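Local coordinates for flagellar brake protein YcgR (Escherichia coli K-12, PDB 5Y6H) that acts as a c-di-GMP-dependent flagellar brake that slows the motor, here as the N-terminal domain involved in FliG binding, at residues A[30-35]-A[69-74]; A[63-68]-A[87-92]. One frame throughout, in Å; residues are numbered along the deposited sequence.

Contact 1 of 2, residues A[30-35]-A[69-74]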
loop_
_atom_site.group_PDB
_atom_site.type_symbol
_atom_site.label_atom_id
_atom_site.label_comp_id
_atom_site.label_asym_id
_atom_site.label_seq_id
_atom_site.Cartn_x
_atom_site.Cartn_y
_atom_site.Cartn_z
ATOM N N LEU A 30 -0.861 6.074 -4.526
ATOM C CA LEU A 30 -1.288 5.540 -3.244
ATOM C C LEU A 30 -1.203 6.641 -2.198
ATOM O O LEU A 30 -0.420 7.585 -2.334
ATOM C CB LEU A 30 -0.405 4.368 -2.797
ATOM C CG LEU A 30 -0.115 3.198 -3.736
ATOM C CD1 LEU A 30 0.714 2.156 -2.999
ATOM C CD2 LEU A 30 -1.388 2.578 -4.283
ATOM N N ARG A 31 -2.008 6.515 -1.149
ATOM C CA ARG A 31 -1.845 7.323 0.050
ATOM C C ARG A 31 -1.473 6.411 1.209
ATOM O O ARG A 31 -2.181 5.436 1.485
ATOM C CB ARG A 31 -3.116 8.110 0.382
ATOM C CG ARG A 31 -3.043 8.838 1.722
ATOM C CD ARG A 31 -4.319 9.603 2.021
ATOM N NE ARG A 31 -4.663 10.528 0.948
ATOM C CZ ARG A 31 -5.873 11.050 0.773
ATOM N NH1 ARG A 31 -6.099 11.885 -0.233
ATOM N NH2 ARG A 31 -6.857 10.737 1.604
ATOM N N LEU A 32 -0.354 6.715 1.864
ATOM C CA LEU A 32 0.056 6.045 3.092
ATOM C C LEU A 32 -0.318 6.946 4.258
ATOM O O LEU A 32 0.120 8.101 4.315
ATOM C CB LEU A 32 1.559 5.764 3.105
ATOM C CG LEU A 32 2.130 4.490 2.470
ATOM C CD1 LEU A 32 1.491 4.176 1.121
ATOM C CD2 LEU A 32 3.645 4.612 2.329
ATOM N N SER A 33 -1.122 6.430 5.181
ATOM C CA SER A 33 -1.558 7.194 6.339
ATOM C C SER A 33 -1.159 6.479 7.623
ATOM O O SER A 33 -1.258 5.252 7.721
ATOM C CB SER A 33 -3.072 7.421 6.315
ATOM O OG SER A 33 -3.475 8.116 5.143
ATOM N N TRP A 34 -0.706 7.253 8.608
ATOM C CA TRP A 34 -0.343 6.721 9.913
ATOM C C TRP A 34 -0.795 7.698 10.989
ATOM O O TRP A 34 -1.255 8.804 10.701
ATOM C CB TRP A 34 1.166 6.465 10.019
ATOM C CG TRP A 34 1.995 7.714 9.923
ATOM C CD1 TRP A 34 2.558 8.410 10.956
ATOM C CD2 TRP A 34 2.353 8.414 8.728
ATOM N NE1 TRP A 34 3.244 9.499 10.474
ATOM C CE2 TRP A 34 3.132 9.523 9.109
ATOM C CE3 TRP A 34 2.085 8.210 7.371
ATOM C CZ2 TRP A 34 3.649 10.424 8.181
ATOM C CZ3 TRP A 34 2.604 9.103 6.453
ATOM C CH2 TRP A 34 3.374 10.196 6.861
ATOM N N ASN A 35 -0.665 7.272 12.245
ATOM C CA ASN A 35 -0.982 8.145 13.365
ATOM C C ASN A 35 0.011 9.300 13.407
ATOM O O ASN A 35 1.083 9.181 14.009
ATOM C CB ASN A 35 -0.969 7.362 14.681
ATOM C CG ASN A 35 -1.573 8.144 15.825
ATOM O OD1 ASN A 35 -2.371 9.053 15.609
ATOM N ND2 ASN A 35 -1.195 7.796 17.050
ATOM N N GLN A 69 3.581 1.973 13.661
ATOM C CA GLN A 69 3.272 0.580 13.946
ATOM C C GLN A 69 2.035 0.075 13.224
ATOM O O GLN A 69 1.751 -1.126 13.287
ATOM C CB GLN A 69 3.121 0.378 15.457
ATOM C CG GLN A 69 4.387 0.728 16.185
ATOM C CD GLN A 69 4.152 1.068 17.619
ATOM O OE1 GLN A 69 4.465 0.278 18.493
ATOM N NE2 GLN A 69 3.609 2.248 17.879
ATOM N N HIS A 70 1.295 0.955 12.555
ATOM C CA HIS A 70 0.277 0.537 11.604
ATOM C C HIS A 70 0.188 1.604 10.526
ATOM O O HIS A 70 0.230 2.800 10.826
ATOM C CB HIS A 70 -1.087 0.329 12.271
ATOM C CG HIS A 70 -1.173 -0.925 13.081
ATOM N ND1 HIS A 70 -1.191 -0.921 14.459
ATOM C CD2 HIS A 70 -1.226 -2.225 12.707
ATOM C CE1 HIS A 70 -1.264 -2.165 14.898
ATOM N NE2 HIS A 70 -1.285 -2.975 13.855
ATOM N N ILE A 71 0.087 1.166 9.273
ATOM C CA ILE A 71 0.054 2.061 8.121
ATOM C C ILE A 71 -1.120 1.648 7.246
ATOM O O ILE A 71 -1.195 0.492 6.812
ATOM C CB ILE A 71 1.364 2.019 7.311
ATOM C CG1 ILE A 71 2.568 2.399 8.180
ATOM C CG2 ILE A 71 1.270 2.929 6.096
ATOM C CD1 ILE A 71 3.320 1.210 8.741
ATOM N N THR A 72 -2.032 2.582 6.991
ATOM C CA THR A 72 -3.180 2.349 6.122
ATOM C C THR A 72 -2.861 2.841 4.717
ATOM O O THR A 72 -2.414 3.979 4.537
ATOM C CB THR A 72 -4.426 3.056 6.658
ATOM O OG1 THR A 72 -4.779 2.497 7.928
ATOM C CG2 THR A 72 -5.594 2.892 5.696
ATOM N N ILE A 73 -3.088 1.984 3.726
ATOM C CA ILE A 73 -2.781 2.286 2.334
ATOM C C ILE A 73 -4.092 2.382 1.566
ATOM O O ILE A 73 -4.918 1.462 1.621
ATOM C CB ILE A 73 -1.844 1.224 1.734
ATOM C CG1 ILE A 73 -0.554 1.153 2.565
ATOM C CG2 ILE A 73 -1.551 1.539 0.280
ATOM C CD1 ILE A 73 0.417 0.097 2.133
ATOM N N THR A 74 -4.290 3.506 0.864
ATOM C CA THR A 74 -5.505 3.766 0.100
ATOM C C THR A 74 -5.161 4.151 -1.333
ATOM O O THR A 74 -4.134 4.782 -1.595
ATOM C CB THR A 74 -6.344 4.894 0.732
ATOM O OG1 THR A 74 -5.512 6.042 0.947
ATOM C CG2 THR A 74 -6.921 4.432 2.072
HETATM O O HOH W 1 -4.409 5.980 3.412
HETATM O O HOH W 2 -0.038 4.379 12.863
#

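Contact 2 of 2, residues A[63-68]-A[87-92]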
loop_
_atom_site.group_PDB
_atom_site.type_symbol
_atom_site.label_atom_id
_atom_site.label_comp_id
_atom_site.label_asym_id
_atom_site.label_seq_id
_atom_site.Cartn_x
_atom_site.Cartn_y
_atom_site.Cartn_z
ATOM N N ILE A 63 10.640 9.116 7.389
ATOM C CA ILE A 63 11.128 8.699 8.703
ATOM C C ILE A 63 9.965 8.387 9.638
ATOM O O ILE A 63 10.005 7.408 10.396
ATOM C CB ILE A 63 12.053 9.780 9.294
ATOM C CG1 ILE A 63 13.282 9.962 8.402
ATOM C CG2 ILE A 63 12.467 9.413 10.708
ATOM C CD1 ILE A 63 14.102 11.184 8.736
ATOM N N ALA A 64 8.916 9.216 9.607
ATOM C CA ALA A 64 7.748 8.962 10.447
ATOM C C ALA A 64 7.096 7.632 10.094
ATOM O O ALA A 64 6.721 6.861 10.986
ATOM C CB ALA A 64 6.741 10.104 10.307
ATOM N N VAL A 65 6.974 7.360 8.800
ATOM C CA VAL A 65 6.359 6.123 8.325
ATOM C C VAL A 65 7.171 4.865 8.640
ATOM O O VAL A 65 6.614 3.770 8.716
ATOM C CB VAL A 65 6.095 6.176 6.808
ATOM C CG1 VAL A 65 5.424 4.893 6.342
ATOM C CG2 VAL A 65 5.242 7.387 6.461
ATOM N N LEU A 66 8.480 5.016 8.819
ATOM C CA LEU A 66 9.331 3.871 9.111
ATOM C C LEU A 66 9.266 3.443 10.573
ATOM O O LEU A 66 9.652 2.313 10.890
ATOM C CB LEU A 66 10.774 4.188 8.715
ATOM C CG LEU A 66 11.025 4.197 7.206
ATOM C CD1 LEU A 66 12.286 4.979 6.863
ATOM C CD2 LEU A 66 11.106 2.774 6.667
ATOM N N LYS A 67 8.795 4.313 11.466
ATOM C CA LYS A 67 8.637 3.971 12.872
ATOM C C LYS A 67 7.183 3.787 13.272
ATOM O O LYS A 67 6.911 3.447 14.428
ATOM C CB LYS A 67 9.285 5.039 13.764
ATOM C CG LYS A 67 8.467 6.313 13.897
ATOM C CD LYS A 67 9.037 7.231 14.969
ATOM C CE LYS A 67 8.096 8.394 15.254
ATOM N NZ LYS A 67 8.391 9.049 16.560
ATOM N N ALA A 68 6.246 4.002 12.353
ATOM C CA ALA A 68 4.841 3.777 12.656
ATOM C C ALA A 68 4.562 2.287 12.819
ATOM O O ALA A 68 5.215 1.433 12.210
ATOM C CB ALA A 68 3.957 4.365 11.557
ATOM N N GLU A 87 1.491 -3.744 9.038
ATOM C CA GLU A 87 1.971 -3.521 10.396
ATOM C C GLU A 87 3.344 -2.872 10.453
ATOM O O GLU A 87 3.699 -2.301 11.490
ATOM C CB GLU A 87 2.009 -4.846 11.166
ATOM C CG GLU A 87 0.649 -5.511 11.310
ATOM C CD GLU A 87 0.675 -6.679 12.274
ATOM O OE1 GLU A 87 1.659 -6.799 13.034
ATOM O OE2 GLU A 87 -0.289 -7.475 12.272
ATOM N N GLN A 88 4.116 -2.936 9.371
ATOM C CA GLN A 88 5.494 -2.471 9.402
ATOM C C GLN A 88 5.977 -2.222 7.980
ATOM O O GLN A 88 5.653 -2.986 7.065
ATOM C CB GLN A 88 6.396 -3.493 10.106
ATOM C CG GLN A 88 7.885 -3.318 9.868
ATOM C CD GLN A 88 8.722 -3.918 10.981
ATOM O OE1 GLN A 88 8.193 -4.540 11.905
ATOM N NE2 GLN A 88 10.034 -3.736 10.899
ATOM N N LEU A 89 6.733 -1.142 7.805
ATOM C CA LEU A 89 7.521 -0.920 6.605
ATOM C C LEU A 89 8.989 -0.828 6.985
ATOM O O LEU A 89 9.333 -0.292 8.043
ATOM C CB LEU A 89 7.119 0.355 5.858
ATOM C CG LEU A 89 5.647 0.706 5.652
ATOM C CD1 LEU A 89 5.512 1.855 4.668
ATOM C CD2 LEU A 89 4.897 -0.494 5.151
ATOM N N GLN A 90 9.850 -1.370 6.131
ATOM C CA GLN A 90 11.286 -1.218 6.281
ATOM C C GLN A 90 11.840 -0.486 5.067
ATOM O O GLN A 90 11.184 -0.379 4.029
ATOM C CB GLN A 90 11.973 -2.578 6.449
ATOM C CG GLN A 90 11.797 -3.184 7.832
ATOM C CD GLN A 90 12.576 -4.469 8.010
ATOM O OE1 GLN A 90 13.388 -4.839 7.161
ATOM N NE2 GLN A 90 12.338 -5.157 9.120
ATOM N N GLN A 91 13.053 0.039 5.202
ATOM C CA GLN A 91 13.683 0.734 4.090
ATOM C C GLN A 91 14.462 -0.254 3.236
ATOM O O GLN A 91 15.156 -1.134 3.753
ATOM C CB GLN A 91 14.608 1.847 4.580
ATOM C CG GLN A 91 15.287 2.599 3.438
ATOM C CD GLN A 91 16.011 3.844 3.897
ATOM O OE1 GLN A 91 15.876 4.263 5.045
ATOM N NE2 GLN A 91 16.784 4.447 3.000
ATOM N N SER A 92 14.336 -0.108 1.924
ATOM C CA SER A 92 15.052 -0.954 0.979
ATOM C C SER A 92 15.470 -0.079 -0.198
ATOM O O SER A 92 15.538 1.152 -0.103
ATOM C CB SER A 92 14.191 -2.156 0.560
ATOM O OG SER A 92 14.974 -3.115 -0.130
HETATM O O HOH W 3 6.786 1.101 9.818
HETATM O O HOH W 4 11.586 0.516 9.898
#

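Contact 1 of 2, residues A[30-35]-A[69-74]
R31 and S33 are tied to T74 and T72 by four backbone hydrogen bonds, which fix the antiparallel register of strands 30-34 and 71-77. R31 N gives to T74 O at 2.8 Å, nearly straight with 168° at the hydrogen, and T74 N returns a bond to R31 O; S33 and T72 form the second reciprocal pair, with S33 N to T72 O again 2.8 Å. Between them L32 and I73 make a non-hydrogen-bonded pair whose side chains lie side by side and point the same way, L32 CD1 standing 3.9 Å from I73 CG1. The L32 side chain also reaches the neighbouring residue, its CG lying 4.0 Å from I71 CG2, while L30 CD1 extends this apolar row by meeting I73 CG2.

The two strands are central members of the antiparallel sheet of the PilZN domain, flanked by strand 37-47 beyond 30-34 and strand 80-86 beyond 71-77. L39 and L89 add to the cover around L32, and F84 touches I73.

The face carrying R31, S33, T72 and T74 is polar. With OG1 of T74 set between its backbone N and carbonyl carbon (chi1 52°), the hydroxyl comes within 3.2 Å of R31 CB. One water joins three groups there, donating to R31 O and hydrogen-bonding S33 OG and T74 OG1, the latter at 2.7 Å. Where direct strand pairing has ended, a second water accepts from N35 N and donates to H70 O at 2.6 Å.

Contact 2 of 2, residues A[63-68]-A[87-92]
V65 and L89 carry the tight part of this contact: V65 CG1 stands 3.5 Å from L89 CD1, closer than carbon atoms usually pack. The L89 side chain leaves its backbone toward helix 59-67, whereas V65 offers the branch that lies anti to its own backbone N (chi1 -179°). Both residues are buried, and the side chains meet at an oblique angle through one methyl each. L32 and F100 touch L89 as well, and W34 packs on V65, placing this methyl pair where the helix covers one face of the sheet.

L66 makes a looser, more open approach. Its CD2 reaches the backbone of strand 90-94 itself, 3.7 Å from Q91 N and equally near Q90 C, so a methyl meets peptide atoms there. Its other methyl, CD1, comes no nearer than 4.1 Å to Q91 OE1, at the tip of an extended and exposed side chain. F100 lies against L66, and P98 against Q91, both from the adjoining strand 97-102.

No direct hydrogen bond crosses between 63-68 and 87-92; two waters join the backbones instead. One accepts from L89 N at 3.0 Å and has V65 O and A68 O as acceptors, each 2.9 Å away, though the acceptors within its range outnumber its two protons. The other donates to L66 O at 2.8 Å and to L89 O at 3.0 Å. The carbonyls of V65, L66 and A68 are thus joined by water to both backbone polar atoms of L89. Side-chain attachment is therefore apolar, through V65, L66 and L89, while the polar link between the two backbones goes through water.

Contact 1 joins neighbouring strands inside the sheet, its centre about 7 Å from that of the chain; contact 2 brings a helix against the approach to an outermost strand, its centre about 12 Å from that of the chain. Both are only partly buried, but 30-35/69-74 is held by direct backbone bonds with an apolar row on one face and water on the other, whereas 63-68/87-92 combines methyl packing with water bridges. They meet through W34, whose CB packs 3.8 Å from A68 CB, and through I71 CD1 against L89 CG. Segment 63-68 also runs directly into 69-74, making them consecutive in the chain.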